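Acetylene hydratase (Pelobacter acetylenicus, PDB 2E7Z) catalyses the hydration of acetylene to acetaldehyde, using a tungsten-bis(molybdopterin guanine dinucleotide) cofactor and one [4Fe-4S] cluster. Local coordinates at residues V47-I52 with H458-P463; G127-T132 with K349-T354. All coordinates share one frame; numbering follows the deposited sequence.

Interaction 1 (V47-I52 with H458-P463). With MGD (2-amino-5,6-dimercapto-7-methyl-3,7,8a,9-tetrahydro-8-oxa-1,3,9,10-tetraaza-anthracen-4-one guanosine dinucleotide), chain E.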
ATOM      1  N   VAL A  47      -1.854  -7.041  20.569  1.00 14.35           N
ATOM      2  CA  VAL A  47      -1.809  -7.628  21.910  1.00 15.42           C
ATOM      3  C   VAL A  47      -0.492  -8.347  22.141  1.00 14.72           C
ATOM      4  O   VAL A  47       0.082  -8.301  23.232  1.00 15.77           O
ATOM      5  CB  VAL A  47      -2.966  -8.623  22.122  1.00 15.64           C
ATOM      6  CG1 VAL A  47      -2.739  -9.480  23.392  1.00 16.25           C
ATOM      7  CG2 VAL A  47      -4.267  -7.856  22.205  1.00 15.96           C
ATOM      8  N   ASN A  48      -0.014  -9.014  21.094  1.00 14.92           N
ATOM      9  CA  ASN A  48       1.191  -9.815  21.186  1.00 15.11           C
ATOM     10  C   ASN A  48       2.414  -9.141  20.575  1.00 14.11           C
ATOM     11  O   ASN A  48       3.416  -9.792  20.327  1.00 14.50           O
ATOM     12  CB  ASN A  48       0.949 -11.168  20.533  1.00 15.34           C
ATOM     13  CG  ASN A  48      -0.107 -11.972  21.272  1.00 17.00           C
ATOM     14  OD1 ASN A  48       0.117 -12.418  22.401  1.00 19.65           O
ATOM     15  ND2 ASN A  48      -1.262 -12.165  20.644  1.00 18.10           N
ATOM     16  N   ALA A  49       2.342  -7.828  20.361  1.00 13.37           N
ATOM     17  CA  ALA A  49       3.459  -7.128  19.747  1.00 12.79           C
ATOM     18  C   ALA A  49       4.772  -7.217  20.512  1.00 13.00           C
ATOM     19  O   ALA A  49       5.855  -7.215  19.916  1.00 12.33           O
ATOM     20  CB  ALA A  49       3.083  -5.660  19.468  1.00 12.90           C
ATOM     21  N   ASP A  50       4.685  -7.307  21.840  1.00 12.49           N
ATOM     22  CA  ASP A  50       5.914  -7.386  22.629  1.00 13.82           C
ATOM     23  C   ASP A  50       6.655  -8.695  22.391  1.00 13.70           C
ATOM     24  O   ASP A  50       7.862  -8.734  22.560  1.00 14.32           O
ATOM     25  CB  ASP A  50       5.678  -7.132  24.123  1.00 13.53           C
ATOM     26  CG  ASP A  50       6.927  -6.594  24.833  1.00 15.71           C
ATOM     27  OD1 ASP A  50       7.630  -5.765  24.206  1.00 15.45           O
ATOM     28  OD2 ASP A  50       7.207  -7.027  25.992  1.00 16.19           O
ATOM     29  N   THR A  51       5.950  -9.733  21.932  1.00 14.85           N
ATOM     30  CA  THR A  51       6.638 -10.999  21.595  1.00 14.44           C
ATOM     31  C   THR A  51       7.534 -10.836  20.361  1.00 14.42           C
ATOM     32  O   THR A  51       8.482 -11.604  20.157  1.00 15.13           O
ATOM     33  CB  THR A  51       5.682 -12.181  21.335  1.00 16.53           C
ATOM     34  OG1 THR A  51       5.007 -11.970  20.090  1.00 16.21           O
ATOM     35  CG2 THR A  51       4.664 -12.342  22.472  1.00 16.36           C
ATOM     36  N   ILE A  52       7.214  -9.825  19.548  1.00 13.21           N
ATOM     37  CA  ILE A  52       8.043  -9.450  18.406  1.00 12.48           C
ATOM     38  C   ILE A  52       9.140  -8.482  18.839  1.00 11.88           C
ATOM     39  O   ILE A  52      10.318  -8.685  18.508  1.00 12.29           O
ATOM     40  CB  ILE A  52       7.187  -8.820  17.313  1.00 11.90           C
ATOM     41  CG1 ILE A  52       6.039  -9.768  16.902  1.00 14.39           C
ATOM     42  CG2 ILE A  52       8.059  -8.474  16.085  1.00 11.93           C
ATOM     43  CD1 ILE A  52       6.455 -11.154  16.385  1.00 15.82           C
ATOM     44  N   HIS A 458      11.342  -0.367  17.167  1.00  8.51           N
ATOM     45  CA  HIS A 458      10.016  -0.933  17.089  1.00  8.36           C
ATOM     46  C   HIS A 458       8.999   0.121  17.569  1.00  8.39           C
ATOM     47  O   HIS A 458       9.341   1.086  18.279  1.00  8.66           O
ATOM     48  CB  HIS A 458      10.027  -2.197  17.984  1.00  8.90           C
ATOM     49  CG  HIS A 458       8.720  -2.915  18.069  1.00 10.78           C
ATOM     50  ND1 HIS A 458       7.702  -2.523  18.915  1.00 10.48           N
ATOM     51  CD2 HIS A 458       8.264  -4.006  17.402  1.00 10.11           C
ATOM     52  CE1 HIS A 458       6.678  -3.349  18.768  1.00 10.32           C
ATOM     53  NE2 HIS A 458       6.992  -4.257  17.856  1.00  9.98           N
ATOM     54  N   TRP A 459       7.744  -0.035  17.171  1.00  8.41           N
ATOM     55  CA  TRP A 459       6.734   0.964  17.519  1.00  8.41           C
ATOM     56  C   TRP A 459       6.499   1.173  19.023  1.00  8.59           C
ATOM     57  O   TRP A 459       5.955   2.198  19.412  1.00  9.00           O
ATOM     58  CB  TRP A 459       5.417   0.710  16.766  1.00  8.28           C
ATOM     59  CG  TRP A 459       4.643  -0.528  17.098  1.00  8.08           C
ATOM     60  CD1 TRP A 459       4.665  -1.711  16.413  1.00  9.04           C
ATOM     61  CD2 TRP A 459       3.627  -0.662  18.106  1.00  8.39           C
ATOM     62  NE1 TRP A 459       3.752  -2.602  16.985  1.00  9.58           N
ATOM     63  CE2 TRP A 459       3.103  -1.969  18.012  1.00  9.78           C
ATOM     64  CE3 TRP A 459       3.109   0.201  19.083  1.00  9.58           C
ATOM     65  CZ2 TRP A 459       2.085  -2.424  18.859  1.00  9.77           C
ATOM     66  CZ3 TRP A 459       2.094  -0.250  19.901  1.00  9.94           C
ATOM     67  CH2 TRP A 459       1.601  -1.547  19.788  1.00 10.64           C
ATOM     68  N   LEU A 460       6.878   0.210  19.859  1.00  9.14           N
ATOM     69  CA  LEU A 460       6.764   0.375  21.317  1.00  9.87           C
ATOM     70  C   LEU A 460       7.994   1.113  21.876  1.00 10.12           C
ATOM     71  O   LEU A 460       8.117   1.287  23.094  1.00 10.78           O
ATOM     72  CB  LEU A 460       6.579  -1.004  22.010  1.00  9.65           C
ATOM     73  CG  LEU A 460       5.186  -1.610  21.814  1.00 10.28           C
ATOM     74  CD1 LEU A 460       5.221  -3.098  22.254  1.00 11.23           C
ATOM     75  CD2 LEU A 460       4.139  -0.839  22.616  1.00 11.97           C
ATOM     76  N   GLU A 461       8.904   1.529  20.983  1.00  9.06           N
ATOM     77  CA  GLU A 461      10.175   2.120  21.385  1.00  9.02           C
ATOM     78  C   GLU A 461      10.385   3.521  20.829  1.00  8.73           C
ATOM     79  O   GLU A 461      11.525   4.030  20.822  1.00  9.21           O
ATOM     80  CB  GLU A 461      11.341   1.244  20.919  1.00  9.27           C
ATOM     81  CG  GLU A 461      11.275  -0.211  21.405  1.00  9.84           C
ATOM     82  CD  GLU A 461      12.301  -1.113  20.727  1.00 10.42           C
ATOM     83  OE1 GLU A 461      12.793  -0.769  19.615  1.00  9.84           O
ATOM     84  OE2 GLU A 461      12.610  -2.168  21.320  1.00 10.87           O
ATOM     85  N   ARG A 462       9.318   4.167  20.357  1.00  8.27           N
ATOM     86  CA  ARG A 462       9.506   5.447  19.687  1.00  8.62           C
ATOM     87  C   ARG A 462       8.311   6.380  19.798  1.00  7.94           C
ATOM     88  O   ARG A 462       7.163   5.932  19.764  1.00  8.37           O
ATOM     89  CB  ARG A 462       9.835   5.208  18.204  1.00  7.54           C
ATOM     90  CG  ARG A 462       8.696   4.528  17.388  1.00  8.80           C
ATOM     91  CD  ARG A 462       9.221   4.109  16.031  1.00  7.58           C
ATOM     92  NE  ARG A 462       8.212   3.421  15.227  1.00  7.71           N
ATOM     93  CZ  ARG A 462       8.472   2.349  14.471  1.00  7.40           C
ATOM     94  NH1 ARG A 462       7.505   1.792  13.756  1.00  7.80           N
ATOM     95  NH2 ARG A 462       9.710   1.855  14.399  1.00  7.78           N
ATOM     96  N   PRO A 463       8.581   7.689  19.857  1.00  8.01           N
ATOM     97  CA  PRO A 463       7.488   8.653  19.713  1.00  8.00           C
ATOM     98  C   PRO A 463       7.162   8.811  18.226  1.00  7.63           C
ATOM     99  O   PRO A 463       8.040   8.588  17.384  1.00  7.90           O
ATOM    100  CB  PRO A 463       8.110   9.939  20.224  1.00  8.48           C
ATOM    101  CG  PRO A 463       9.554   9.835  19.818  1.00  8.30           C
ATOM    102  CD  PRO A 463       9.898   8.357  19.963  1.00  8.17           C
TER
HETATM  103  PB  MGD E 801       6.616  -6.412   3.860  1.00  8.87           P
HETATM  104  O1B MGD E 801       6.952  -6.664   2.411  1.00  9.55           O
HETATM  105  O2B MGD E 801       6.181  -7.535   4.728  1.00  9.31           O
HETATM  106  O3B MGD E 801       5.475  -5.293   4.007  1.00  8.26           O
HETATM  107  O3A MGD E 801       4.558  -3.871   2.151  1.00  9.36           O
HETATM  108  PA  MGD E 801       5.405  -3.763   3.520  1.00  8.69           P
HETATM  109  O1A MGD E 801       4.640  -3.054   4.597  1.00  8.74           O
HETATM  110  O2A MGD E 801       6.759  -3.267   3.112  1.00  7.94           O
HETATM  111  O5' MGD E 801       7.928  -5.725   4.498  1.00  8.04           O
HETATM  112  C5' MGD E 801       7.807  -4.999   5.708  1.00  8.87           C
HETATM  113  C4' MGD E 801       9.128  -5.161   6.433  1.00  6.98           C
HETATM  114  O4' MGD E 801       9.148  -4.198   7.499  1.00  7.65           O
HETATM  115  C3' MGD E 801       9.277  -6.501   7.147  1.00  7.56           C
HETATM  116  O3' MGD E 801      10.483  -7.138   6.692  1.00  8.76           O
HETATM  117  C2' MGD E 801       9.325  -6.189   8.658  1.00  7.85           C
HETATM  118  O2' MGD E 801      10.185  -7.027   9.457  1.00  9.39           O
HETATM  119  C1' MGD E 801       9.829  -4.771   8.639  1.00  7.69           C
HETATM  120  N9  MGD E 801       9.427  -3.918   9.768  1.00  7.75           N
HETATM  121  C8  MGD E 801       8.227  -3.888  10.398  1.00  8.18           C
HETATM  122  N7  MGD E 801       8.193  -2.908  11.315  1.00  8.46           N
HETATM  123  C5  MGD E 801       9.369  -2.249  11.221  1.00  7.74           C
HETATM  124  C6  MGD E 801      10.002  -1.117  11.877  1.00  7.81           C
HETATM  125  O6  MGD E 801       9.414  -0.474  12.771  1.00  7.80           O
HETATM  126  N1  MGD E 801      11.228  -0.785  11.438  1.00  7.29           N
HETATM  127  C2  MGD E 801      11.930  -1.462  10.535  1.00  7.44           C
HETATM  128  N2  MGD E 801      13.169  -1.010  10.185  1.00  7.98           N
HETATM  129  N3  MGD E 801      11.417  -2.512   9.901  1.00  7.44           N
HETATM  130  C4  MGD E 801      10.168  -2.915  10.209  1.00  7.54           C
HETATM  131  C10 MGD E 801       3.133  -3.862   2.248  1.00 10.88           C
HETATM  132  C11 MGD E 801       2.605  -3.601   0.854  1.00 10.61           C
HETATM  133  O11 MGD E 801       2.943  -4.759   0.093  1.00  8.62           O
HETATM  134  C12 MGD E 801       1.110  -3.397   0.894  1.00 11.01           C
HETATM  135  S12 MGD E 801       0.483  -2.219   1.964  1.00 13.53           S
HETATM  136  C13 MGD E 801       0.297  -4.077   0.068  1.00 11.18           C
HETATM  137  S13 MGD E 801      -1.399  -3.966   0.171  1.00 14.62           S
HETATM  138  C14 MGD E 801       0.806  -5.003  -0.993  1.00 10.51           C
HETATM  139  N15 MGD E 801       0.528  -6.397  -0.685  1.00 10.42           N
HETATM  140  C16 MGD E 801       1.077  -7.278  -1.571  1.00 10.39           C
HETATM  141  C17 MGD E 801       0.478  -8.571  -1.930  1.00 10.57           C
HETATM  142  O17 MGD E 801      -0.611  -8.927  -1.428  1.00 11.93           O
HETATM  143  N18 MGD E 801       1.136  -9.341  -2.820  1.00 10.82           N
HETATM  144  C19 MGD E 801       2.312  -8.980  -3.392  1.00  9.48           C
HETATM  145  N19 MGD E 801       2.927  -9.799  -4.271  1.00 10.76           N
HETATM  146  N20 MGD E 801       2.921  -7.827  -3.087  1.00  9.83           N
HETATM  147  C21 MGD E 801       2.359  -6.967  -2.227  1.00 10.49           C
HETATM  148  N22 MGD E 801       2.967  -5.808  -1.962  1.00  9.47           N
HETATM  149  C23 MGD E 801       2.314  -4.775  -1.185  1.00 10.39           C

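Interaction 2 (G127-T132 with K349-T354)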
ATOM      1  N   GLY A 127      20.951  13.089  -5.696  1.00  8.58           N
ATOM      2  CA  GLY A 127      20.573  13.141  -7.114  1.00  8.92           C
ATOM      3  C   GLY A 127      19.887  11.892  -7.616  1.00  9.00           C
ATOM      4  O   GLY A 127      19.829  11.659  -8.807  1.00  9.42           O
ATOM      5  N   SER A 128      19.379  11.052  -6.702  1.00  8.15           N
ATOM      6  CA  SER A 128      18.673   9.838  -7.144  1.00  7.89           C
ATOM      7  C   SER A 128      17.161  10.016  -7.115  1.00  7.87           C
ATOM      8  O   SER A 128      16.581  10.281  -6.065  1.00  7.72           O
ATOM      9  CB  SER A 128      18.955   8.606  -6.268  1.00  7.98           C
ATOM     10  OG  SER A 128      18.209   7.558  -6.887  1.00  8.36           O
ATOM     11  N   PRO A 129      16.503   9.790  -8.261  1.00  7.85           N
ATOM     12  CA  PRO A 129      15.060   9.768  -8.301  1.00  8.04           C
ATOM     13  C   PRO A 129      14.483   8.375  -8.017  1.00  7.66           C
ATOM     14  O   PRO A 129      13.262   8.195  -7.998  1.00  8.04           O
ATOM     15  CB  PRO A 129      14.787  10.105  -9.775  1.00  9.24           C
ATOM     16  CG  PRO A 129      15.871   9.340 -10.483  1.00  8.35           C
ATOM     17  CD  PRO A 129      17.096   9.544  -9.595  1.00  8.67           C
ATOM     18  N   ASN A 130      15.351   7.378  -7.836  1.00  7.29           N
ATOM     19  CA  ASN A 130      14.885   5.986  -7.882  1.00  7.50           C
ATOM     20  C   ASN A 130      14.360   5.397  -6.560  1.00  6.86           C
ATOM     21  O   ASN A 130      14.892   4.419  -6.026  1.00  7.41           O
ATOM     22  CB  ASN A 130      15.918   5.123  -8.584  1.00  7.12           C
ATOM     23  CG  ASN A 130      15.993   5.440 -10.082  1.00  7.25           C
ATOM     24  OD1 ASN A 130      17.094   5.548 -10.658  1.00  9.91           O
ATOM     25  ND2 ASN A 130      14.838   5.675 -10.691  1.00  5.81           N
ATOM     26  N   TRP A 131      13.321   6.052  -6.055  1.00  6.70           N
ATOM     27  CA  TRP A 131      12.584   5.625  -4.878  1.00  6.49           C
ATOM     28  C   TRP A 131      11.335   4.886  -5.294  1.00  6.22           C
ATOM     29  O   TRP A 131      10.589   5.399  -6.186  1.00  7.25           O
ATOM     30  CB  TRP A 131      12.167   6.850  -4.064  1.00  5.81           C
ATOM     31  CG  TRP A 131      11.467   6.505  -2.789  1.00  6.24           C
ATOM     32  CD1 TRP A 131      12.074   6.320  -1.588  1.00  6.56           C
ATOM     33  CD2 TRP A 131      10.054   6.350  -2.569  1.00  7.22           C
ATOM     34  NE1 TRP A 131      11.127   6.014  -0.632  1.00  6.28           N
ATOM     35  CE2 TRP A 131       9.881   6.055  -1.198  1.00  7.02           C
ATOM     36  CE3 TRP A 131       8.916   6.461  -3.387  1.00  7.35           C
ATOM     37  CZ2 TRP A 131       8.630   5.847  -0.617  1.00  6.81           C
ATOM     38  CZ3 TRP A 131       7.648   6.242  -2.809  1.00  9.16           C
ATOM     39  CH2 TRP A 131       7.520   5.957  -1.423  1.00  7.79           C
ATOM     40  N   THR A 132      11.078   3.735  -4.675  1.00  6.70           N
ATOM     41  CA  THR A 132       9.806   3.098  -4.872  1.00  7.00           C
ATOM     42  C   THR A 132       9.368   2.508  -3.536  1.00  6.60           C
ATOM     43  O   THR A 132      10.072   2.643  -2.522  1.00  6.29           O
ATOM     44  CB  THR A 132       9.804   2.067  -6.019  1.00  7.85           C
ATOM     45  OG1 THR A 132       8.449   1.774  -6.366  1.00  9.11           O
ATOM     46  CG2 THR A 132      10.500   0.784  -5.653  1.00  8.84           C
ATOM     47  N   LYS A 349      13.943  13.313 -14.890  1.00 11.73           N
ATOM     48  CA  LYS A 349      13.639  12.652 -16.154  1.00 12.36           C
ATOM     49  C   LYS A 349      14.147  11.212 -16.248  1.00 12.15           C
ATOM     50  O   LYS A 349      13.555  10.399 -16.966  1.00 13.60           O
ATOM     51  CB  LYS A 349      14.142  13.522 -17.340  1.00 13.42           C
ATOM     52  CG  LYS A 349      13.352  14.800 -17.555  1.00 18.57           C
ATOM     53  CD  LYS A 349      13.984  15.675 -18.664  1.00 26.25           C
ATOM     54  CE  LYS A 349      14.962  16.697 -18.079  1.00 30.26           C
ATOM     55  NZ  LYS A 349      15.832  17.373 -19.087  1.00 32.28           N
ATOM     56  N   LEU A 350      15.200  10.888 -15.488  1.00 11.32           N
ATOM     57  CA  LEU A 350      15.807   9.558 -15.543  1.00 11.46           C
ATOM     58  C   LEU A 350      15.031   8.553 -14.720  1.00  9.99           C
ATOM     59  O   LEU A 350      15.288   7.347 -14.817  1.00  9.78           O
ATOM     60  CB  LEU A 350      17.233   9.552 -14.980  1.00 11.41           C
ATOM     61  CG  LEU A 350      18.337  10.200 -15.837  1.00 13.20           C
ATOM     62  CD1 LEU A 350      19.664  10.209 -15.078  1.00 14.79           C
ATOM     63  CD2 LEU A 350      18.482   9.520 -17.183  1.00 16.25           C
ATOM     64  N   GLN A 351      14.121   9.029 -13.873  1.00  8.96           N
ATOM     65  CA  GLN A 351      13.421   8.139 -12.948  1.00  8.41           C
ATOM     66  C   GLN A 351      12.971   6.883 -13.663  1.00  8.33           C
ATOM     67  O   GLN A 351      12.276   6.953 -14.670  1.00  9.03           O
ATOM     68  CB  GLN A 351      12.230   8.857 -12.339  1.00  8.63           C
ATOM     69  CG  GLN A 351      11.610   8.072 -11.150  1.00  8.65           C
ATOM     70  CD  GLN A 351      10.644   8.952 -10.392  1.00  9.56           C
ATOM     71  OE1 GLN A 351       9.777   9.591 -10.997  1.00  9.90           O
ATOM     72  NE2 GLN A 351      10.791   9.018  -9.083  1.00  8.86           N
ATOM     73  N   LEU A 352      13.297   5.710 -13.111  1.00  8.25           N
ATOM     74  CA  LEU A 352      12.973   4.503 -13.847  1.00  8.45           C
ATOM     75  C   LEU A 352      11.485   4.282 -13.902  1.00  8.55           C
ATOM     76  O   LEU A 352      10.790   4.388 -12.897  1.00  9.05           O
ATOM     77  CB  LEU A 352      13.665   3.319 -13.161  1.00  8.36           C
ATOM     78  CG  LEU A 352      15.181   3.352 -13.419  1.00  7.80           C
ATOM     79  CD1 LEU A 352      15.959   2.530 -12.409  1.00  8.64           C
ATOM     80  CD2 LEU A 352      15.505   2.844 -14.798  1.00  9.91           C
ATOM     81  N   GLY A 353      10.975   3.971 -15.095  1.00  8.39           N
ATOM     82  CA  GLY A 353       9.544   4.004 -15.348  1.00  9.12           C
ATOM     83  C   GLY A 353       9.140   5.143 -16.266  1.00  9.33           C
ATOM     84  O   GLY A 353       8.109   5.057 -16.931  1.00  9.82           O
ATOM     85  N   THR A 354       9.965   6.178 -16.341  1.00  9.90           N
ATOM     86  CA  THR A 354       9.627   7.304 -17.213  1.00 10.31           C
ATOM     87  C   THR A 354       9.447   6.833 -18.658  1.00 11.40           C
ATOM     88  O   THR A 354       8.592   7.367 -19.364  1.00 11.38           O
ATOM     89  CB  THR A 354      10.686   8.405 -17.088  1.00 10.63           C
ATOM     90  OG1 THR A 354      10.731   8.857 -15.728  1.00  9.88           O
ATOM     91  CG2 THR A 354      10.331   9.628 -17.983  1.00 12.11           C
TER

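Interaction 1 (V47-I52 with H458-P463)
With CG anti to the backbone N in His-458 (chi1 178°), and between the backbone N and the carbonyl carbon in Trp-459 (chi1 67°), both rings come up to Ala-49. Ala-49 CB touches Trp-459 CZ2, an atom of the six-membered ring, at 3.4 Å. The imidazole stands beside helix 49-53, with His-458 NE2 3.8 Å from Ala-49 O. The two rings also meet each other. His-458 CE1 lies 3.4 Å above one face of the Trp-459 ring, near its rim, and Leu-460 CG sits over the same face. Leu-460 CD1 completes the apolar patch, 4.3 Å from Ala-49 CB. The imidazole is held within its own loop: Leu-460 N donates to His-458 ND1 at 3.0 Å, nearly straight at 169° but tilted from the ring plane. An alanine at His-458 would probably leave this N-H without its acceptor and open a gap between Ala-49 O and the indole face. Asp-50 passes Leu-460 at about a right angle, and its OD1 forms a salt bridge with Arg-53. The indole NE1 bonds to Ser-8 OG, and its ring touches Cys-6, a ligand of the [4Fe-4S] cluster. Further along the loop, the guanidinium of Arg-462 turns its edge to O6 of the MGD guanine. Both NH1 (3.1 Å) and NH2 (2.9 Å) of Arg-462 donate to MGD O6. The loop therefore packs on the region of the iron-sulfur cluster and binds the guanine of one MGD of the bis-MGD cofactor in this DMSO reductase family enzyme.

Interaction 2 (G127-T132 with K349-T354)
Pro-129 and Asn-130, in the loop between helix 118-126 and the edge strand 131-132 of the mixed sheet, pack on Gln-351 and Leu-352 at the type II beta turn that follows helix 345-350. Gln-351 carries the main polar link. Its CG lies anti to the backbone N (chi1 -169°) and its chain is extended beyond CG. Gln-351 NE2 donates to Pro-129 O at 2.8 Å, tilted 18° from the carbonyl plane. The same oxygen accepts Trp-131 N at 2.9 Å, closing an inverse gamma turn centred on Asn-130. The proline ring lies against the start of the Gln-351 side chain, with Pro-129 CB 3.8 Å from Gln-351 CB. Pro-129 CG also reaches Gln-351 CA. Beside it, the side chains of Asn-130 and Leu-352 cross at about a right angle, and Asn-130 CG is 3.7 Å from Leu-352 CD1. Leu-352 also touches Leu-394 and Ala-397 of helix 391-400. Each loop is braced from within. Ser-128 OG accepts Asn-130 N in an ST turn. Gln-351 O takes both Thr-354 N and Thr-354 OG1, the hydroxyl at 2.7 Å on a lone pair. The other end of the Gln-351 amide, OE1, accepts Tyr-362 N. The buried Pro-129 carbonyl is thus held by two donors, and the Gln-351 amide, bonded at both ends, is fixed in its rotation.

Both contacts are buried, and both have one segment in or next to the same mixed sheet. The loop 458-463 of interaction 1 follows its inner strand 452-455; strand 131-132 of interaction 2 is outermost in it. Interaction 2 is nested in the chain between the two segments of interaction 1. Their centres are 34 Å apart, their nearest atoms about 15 Å, and they do not touch. Interaction 1 meets through aromatic and aliphatic groups, keeping its polar bonds within the loop or for cofactor and outside partners. Interaction 2 joins two turns through a side-chain amide and a backbone carbonyl, with the side chain of Asn-130 about 11 Å from that of Tyr-420, a cofactor-binding residue.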